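Local coordinates for hypothetical protein ST2348 (Sulfolobus tokodaii, PDB 2EF7) that is of unknown function but carries a pair of CBS domains, modules that in relatives often bind adenine nucleotides and regulate a partner, at residues 66-69 with 70-73; 119-122 with 123-127. One frame throughout, in Å; residues are numbered along the deposited sequence.

Contact 1. Residues 66-69 with 70-73; sequences ETKA and EEFM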
ATOM      1  N   GLU A  66     -19.097  27.610  19.869  1.00 36.12           N
ATOM      2  CA  GLU A  66     -19.747  26.854  20.941  1.00 37.44           C
ATOM      3  C   GLU A  66     -20.620  25.696  20.424  1.00 32.72           C
ATOM      4  O   GLU A  66     -21.190  24.937  21.209  1.00 34.07           O
ATOM      5  CB  GLU A  66     -20.608  27.780  21.809  1.00 40.25           C
ATOM      6  CG  GLU A  66     -19.838  28.803  22.628  1.00 47.26           C
ATOM      7  CD  GLU A  66     -19.437  30.026  21.822  1.00 56.66           C
ATOM      8  OE1 GLU A  66     -20.327  30.643  21.196  1.00 58.02           O
ATOM      9  OE2 GLU A  66     -18.236  30.375  21.821  1.00 53.65           O
ATOM     10  N   THR A  67     -20.715  25.558  19.111  1.00 28.19           N
ATOM     11  CA  THR A  67     -21.541  24.511  18.522  1.00 32.23           C
ATOM     12  C   THR A  67     -21.171  23.123  19.073  1.00 33.12           C
ATOM     13  O   THR A  67     -20.003  22.737  19.097  1.00 29.47           O
ATOM     14  CB  THR A  67     -21.414  24.534  16.986  1.00 37.87           C
ATOM     15  OG1 THR A  67     -21.650  25.869  16.511  1.00 30.97           O
ATOM     16  CG2 THR A  67     -22.432  23.591  16.348  1.00 35.58           C
ATOM     17  N   LYS A  68     -22.173  22.383  19.529  1.00 29.15           N
ATOM     18  CA  LYS A  68     -21.942  21.056  20.093  1.00 27.97           C
ATOM     19  C   LYS A  68     -21.593  20.020  19.027  1.00 27.60           C
ATOM     20  O   LYS A  68     -22.039  20.103  17.884  1.00 28.54           O
ATOM     21  CB  LYS A  68     -23.172  20.595  20.887  1.00 27.40           C
ATOM     22  CG  LYS A  68     -23.497  21.477  22.108  1.00 32.10           C
ATOM     23  CD  LYS A  68     -24.648  20.907  22.935  1.00 35.08           C
ATOM     24  CE  LYS A  68     -25.890  20.682  22.078  1.00 46.54           C
ATOM     25  NZ  LYS A  68     -26.935  19.846  22.743  1.00 55.14           N
ATOM     26  N   ALA A  69     -20.797  19.034  19.422  1.00 26.15           N
ATOM     27  CA  ALA A  69     -20.361  17.977  18.525  1.00 22.44           C
ATOM     28  C   ALA A  69     -21.498  17.337  17.734  1.00 30.21           C
ATOM     29  O   ALA A  69     -21.431  17.240  16.507  1.00 31.18           O
ATOM     30  CB  ALA A  69     -19.610  16.905  19.319  1.00 21.31           C
ATOM     31  N   GLU A  70     -22.546  16.908  18.428  1.00 27.99           N
ATOM     32  CA  GLU A  70     -23.658  16.244  17.754  1.00 34.33           C
ATOM     33  C   GLU A  70     -24.338  17.077  16.668  1.00 33.22           C
ATOM     34  O   GLU A  70     -25.033  16.528  15.820  1.00 32.21           O
ATOM     35  CB  GLU A  70     -24.700  15.774  18.781  1.00 36.80           C
ATOM     36  CG  GLU A  70     -25.464  16.888  19.476  1.00 38.34           C
ATOM     37  CD  GLU A  70     -26.262  16.391  20.674  1.00 50.41           C
ATOM     38  OE1 GLU A  70     -26.863  15.298  20.577  1.00 50.42           O
ATOM     39  OE2 GLU A  70     -26.293  17.099  21.708  1.00 52.61           O
ATOM     40  N   GLU A  71     -24.130  18.393  16.677  1.00 32.69           N
ATOM     41  CA  GLU A  71     -24.765  19.252  15.679  1.00 34.54           C
ATOM     42  C   GLU A  71     -24.048  19.322  14.336  1.00 34.54           C
ATOM     43  O   GLU A  71     -24.637  19.772  13.357  1.00 38.98           O
ATOM     44  CB  GLU A  71     -24.914  20.681  16.203  1.00 33.10           C
ATOM     45  CG  GLU A  71     -25.693  20.829  17.497  1.00 47.34           C
ATOM     46  CD  GLU A  71     -25.904  22.290  17.865  1.00 58.45           C
ATOM     47  OE1 GLU A  71     -26.668  22.971  17.145  1.00 63.53           O
ATOM     48  OE2 GLU A  71     -25.301  22.762  18.858  1.00 53.47           O
ATOM     49  N   PHE A  72     -22.790  18.892  14.271  1.00 31.82           N
ATOM     50  CA  PHE A  72     -22.064  18.977  13.006  1.00 26.85           C
ATOM     51  C   PHE A  72     -21.219  17.770  12.655  1.00 32.60           C
ATOM     52  O   PHE A  72     -20.549  17.748  11.621  1.00 33.46           O
ATOM     53  CB  PHE A  72     -21.194  20.243  12.980  1.00 20.68           C
ATOM     54  CG  PHE A  72     -20.025  20.220  13.925  1.00 27.24           C
ATOM     55  CD1 PHE A  72     -18.751  19.898  13.467  1.00 24.56           C
ATOM     56  CD2 PHE A  72     -20.188  20.569  15.270  1.00 27.47           C
ATOM     57  CE1 PHE A  72     -17.647  19.931  14.332  1.00 27.35           C
ATOM     58  CE2 PHE A  72     -19.099  20.602  16.144  1.00 25.96           C
ATOM     59  CZ  PHE A  72     -17.826  20.286  15.676  1.00 28.79           C
HETATM   60  N   MSE A  73     -21.252  16.759  13.514  1.00 27.17           N
HETATM   61  CA  MSE A  73     -20.493  15.541  13.270  1.00 29.15           C
HETATM   62  C   MSE A  73     -21.139  14.775  12.117  1.00 31.49           C
HETATM   63  O   MSE A  73     -22.212  15.135  11.639  1.00 29.48           O
HETATM   64  CB  MSE A  73     -20.544  14.649  14.514  1.00 25.89           C
HETATM   65  CG  MSE A  73     -21.924  14.045  14.730  1.00 28.94           C
HETATM   66 SE   MSE A  73     -22.099  12.986  16.329  1.00 33.87          SE
HETATM   67  CE  MSE A  73     -24.019  12.570  16.208  1.00 22.95           C
TER

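Contact 2. Residues 119-122 with 123-127; sequences ITRA and IDDMF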
ATOM      1  N   ILE A 119      -7.477  -4.904   7.781  1.00 29.78           N
ATOM      2  CA  ILE A 119      -8.005  -6.180   7.316  1.00 32.18           C
ATOM      3  C   ILE A 119      -7.073  -6.894   6.336  1.00 32.50           C
ATOM      4  O   ILE A 119      -6.805  -8.083   6.486  1.00 34.85           O
ATOM      5  CB  ILE A 119      -9.397  -5.993   6.679  1.00 33.57           C
ATOM      6  CG1 ILE A 119     -10.369  -5.469   7.749  1.00 41.09           C
ATOM      7  CG2 ILE A 119      -9.893  -7.314   6.092  1.00 25.51           C
ATOM      8  CD1 ILE A 119     -11.786  -5.281   7.271  1.00 45.51           C
ATOM      9  N   THR A 120      -6.573  -6.173   5.341  1.00 34.98           N
ATOM     10  CA  THR A 120      -5.659  -6.785   4.377  1.00 39.72           C
ATOM     11  C   THR A 120      -4.336  -7.167   5.035  1.00 38.93           C
ATOM     12  O   THR A 120      -3.690  -8.128   4.621  1.00 44.13           O
ATOM     13  CB  THR A 120      -5.376  -5.853   3.187  1.00 38.16           C
ATOM     14  OG1 THR A 120      -4.994  -4.561   3.669  1.00 44.48           O
ATOM     15  CG2 THR A 120      -6.608  -5.731   2.310  1.00 39.89           C
ATOM     16  N   ARG A 121      -3.924  -6.416   6.053  1.00 35.81           N
ATOM     17  CA  ARG A 121      -2.686  -6.740   6.752  1.00 37.01           C
ATOM     18  C   ARG A 121      -2.887  -8.056   7.495  1.00 39.39           C
ATOM     19  O   ARG A 121      -1.982  -8.893   7.549  1.00 39.47           O
ATOM     20  CB  ARG A 121      -2.306  -5.640   7.753  1.00 42.61           C
ATOM     21  CG  ARG A 121      -1.075  -5.988   8.588  1.00 37.53           C
ATOM     22  CD  ARG A 121      -0.548  -4.804   9.400  1.00 49.18           C
ATOM     23  NE  ARG A 121      -1.242  -4.594  10.671  1.00 53.83           N
ATOM     24  CZ  ARG A 121      -2.304  -3.812  10.833  1.00 53.59           C
ATOM     25  NH1 ARG A 121      -2.808  -3.152   9.800  1.00 59.68           N
ATOM     26  NH2 ARG A 121      -2.857  -3.683  12.033  1.00 51.63           N
ATOM     27  N   ALA A 122      -4.076  -8.226   8.073  1.00 32.84           N
ATOM     28  CA  ALA A 122      -4.414  -9.444   8.797  1.00 34.42           C
ATOM     29  C   ALA A 122      -4.436 -10.631   7.829  1.00 35.54           C
ATOM     30  O   ALA A 122      -4.054 -11.751   8.188  1.00 34.29           O
ATOM     31  CB  ALA A 122      -5.776  -9.293   9.472  1.00 30.54           C
ATOM     32  N   ILE A 123      -4.885 -10.389   6.602  1.00 31.89           N
ATOM     33  CA  ILE A 123      -4.929 -11.455   5.613  1.00 35.86           C
ATOM     34  C   ILE A 123      -3.492 -11.827   5.279  1.00 39.61           C
ATOM     35  O   ILE A 123      -3.119 -13.002   5.311  1.00 41.97           O
ATOM     36  CB  ILE A 123      -5.667 -11.012   4.331  1.00 31.35           C
ATOM     37  CG1 ILE A 123      -7.116 -10.662   4.670  1.00 31.80           C
ATOM     38  CG2 ILE A 123      -5.629 -12.129   3.287  1.00 33.64           C
ATOM     39  CD1 ILE A 123      -7.850 -11.773   5.369  1.00 38.18           C
ATOM     40  N   ASP A 124      -2.680 -10.819   4.976  1.00 41.55           N
ATOM     41  CA  ASP A 124      -1.275 -11.055   4.663  1.00 43.58           C
ATOM     42  C   ASP A 124      -0.581 -11.796   5.795  1.00 42.50           C
ATOM     43  O   ASP A 124       0.194 -12.723   5.562  1.00 44.11           O
ATOM     44  CB  ASP A 124      -0.559  -9.736   4.408  1.00 50.28           C
ATOM     45  CG  ASP A 124      -0.731  -9.258   2.990  1.00 58.91           C
ATOM     46  OD1 ASP A 124      -1.887  -9.196   2.520  1.00 63.85           O
ATOM     47  OD2 ASP A 124       0.292  -8.946   2.346  1.00 72.21           O
ATOM     48  N   ASP A 125      -0.865 -11.385   7.022  1.00 40.15           N
ATOM     49  CA  ASP A 125      -0.265 -12.016   8.183  1.00 40.01           C
ATOM     50  C   ASP A 125      -0.522 -13.514   8.257  1.00 44.17           C
ATOM     51  O   ASP A 125       0.410 -14.307   8.198  1.00 44.53           O
ATOM     52  CB  ASP A 125      -0.769 -11.363   9.471  1.00 44.76           C
ATOM     53  CG  ASP A 125      -0.104 -10.027   9.750  1.00 50.65           C
ATOM     54  OD1 ASP A 125      -0.351  -9.476  10.843  1.00 49.81           O
ATOM     55  OD2 ASP A 125       0.659  -9.532   8.887  1.00 49.47           O
HETATM   56  N   MSE A 126      -1.785 -13.903   8.388  1.00 44.46           N
HETATM   57  CA  MSE A 126      -2.118 -15.316   8.501  1.00 47.58           C
HETATM   58  C   MSE A 126      -1.664 -16.156   7.317  1.00 45.33           C
HETATM   59  O   MSE A 126      -1.686 -17.381   7.388  1.00 45.43           O
HETATM   60  CB  MSE A 126      -3.619 -15.504   8.696  1.00 56.56           C
HETATM   61  CG  MSE A 126      -4.439 -15.361   7.438  1.00 68.98           C
HETATM   62 SE   MSE A 126      -6.281 -15.821   7.776  1.00 91.65          SE
HETATM   63  CE  MSE A 126      -6.886 -14.095   8.406  1.00 71.75           C
ATOM     64  N   PHE A 127      -1.258 -15.505   6.231  1.00 43.16           N
ATOM     65  CA  PHE A 127      -0.798 -16.228   5.048  1.00 47.65           C
ATOM     66  C   PHE A 127       0.694 -16.025   4.771  1.00 49.71           C
ATOM     67  O   PHE A 127       1.154 -16.428   3.682  1.00 58.05           O
ATOM     68  CB  PHE A 127      -1.632 -15.808   3.830  1.00 42.71           C
ATOM     69  CG  PHE A 127      -3.016 -16.416   3.803  1.00 46.26           C
ATOM     70  CD1 PHE A 127      -3.194 -17.761   3.489  1.00 44.48           C
ATOM     71  CD2 PHE A 127      -4.137 -15.651   4.116  1.00 43.49           C
ATOM     72  CE1 PHE A 127      -4.466 -18.338   3.485  1.00 39.97           C
ATOM     73  CE2 PHE A 127      -5.417 -16.214   4.119  1.00 38.36           C
ATOM     74  CZ  PHE A 127      -5.582 -17.561   3.802  1.00 46.42           C
TER

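Contact 1. Residues 66-69 with 70-73
K68 and E70 run side by side and end in a salt bridge, NZ to OE2 at 3.0 Å, the ammonium meeting the carboxylate on its anti side but tilted 29° out of the plane. The E71 carboxylate is near this ammonium without touching it; its OE2 instead takes the backbone N-H of K68 at 3.2 Å, the donor lying above the carboxylate plane. CG of E71 sits anti to its carbonyl carbon (chi1 -57°), which carries the acid back over K68. An alanine in place of K68 would remove the ammonium and probably leave the E70 carboxylate without this mate and freer to turn.

Backbone bonds then close a tight turn in the loop that leads from helix 52-60 to strand 74-75 of this CBS-pair protein. E71 N reaches K68 O at 3.0 Å, an i to i+3 bond, and A69 O accepts from both F72 N (3.1 Å) and, one residue further on, M73 N (3.0 Å).

The T67 methyl CG2 rests 3.8 Å from E71 CB, while its OG1 bonds to the carbonyl of S64. F72 turns its ring edge to K68 O, which lies near the ring plane, 3.2 Å from CD2. The ring also packs against I26, I50 and I55; small A69 fits against the same I26 and I50.

Contact 2. Residues 119-122 with 123-127
I123 folds its side chain back over the preceding turn, with CG1 3.2 Å from I119 O, the carbonyl that also accepts the I123 N-H at 3.0 Å. CG1 is set anti to the carbonyl carbon (chi1 -62°), and this brings that branch over the I119 carbonyl. On the tightly packed side, I119, A122 and I123 are all buried. I119 presses on I86, L90 and M93 of helix 86-96, where a branched aliphatic chain fills the interface, while A122, with a lone methyl, lets I86 and Y9 come close. At the margin, M126 lays its bent selenomethionine chain beside A122 O, CE at 3.7 Å, and continues onto M1 and E4.

The segments lie at the C-terminal end of helix 116-126, the last helix of the second CBS domain. Successive i to i+4 bonds run through it: D124 N to T120 O (2.9 Å), D125 N to R121 O (2.8 Å) and M126 N to A122 O (3.1 Å, N-H...O angle 173°). Along one flank T120, I123 and D124 pack on the second subunit, I123 and T120 each meeting the other residue of that copy.

The exposed side is polar and looser. R121 and D125 lie alongside one another, yet of the R121 side chain only CG approaches D125 OD2, at 4.0 Å, and NE stays 5.0 Å from OD1, with the guanidinium and carboxylate planes 79° apart. Their charged ends find other partners: R121 NH1 forms a salt bridge with D118, and D125 OD1 a hydrogen bond with the Y9 hydroxyl.

How the contacts relate
Both contacts are local and partly buried, but they sit on opposite sides of the chain's centre, their nearest atoms about 23 Å apart, and share no helix or strand. Contact 1 buries T67 and A69 beneath a more exposed charged rim; contact 2 buries I119, A122 and I123 and exposes R121, D124 and D125. The first shapes a loop against helix 23-33, strand 45-51 and helix 52-60, touched by no other chain of the assembly; the second lies on one helix that faces helix 86-96 and also meets the second subunit. In the loop, acidic side chains pair with a lysine ammonium and a backbone N-H inside the contact, whereas on the helix R121 and D125 find their partners outside the two segments.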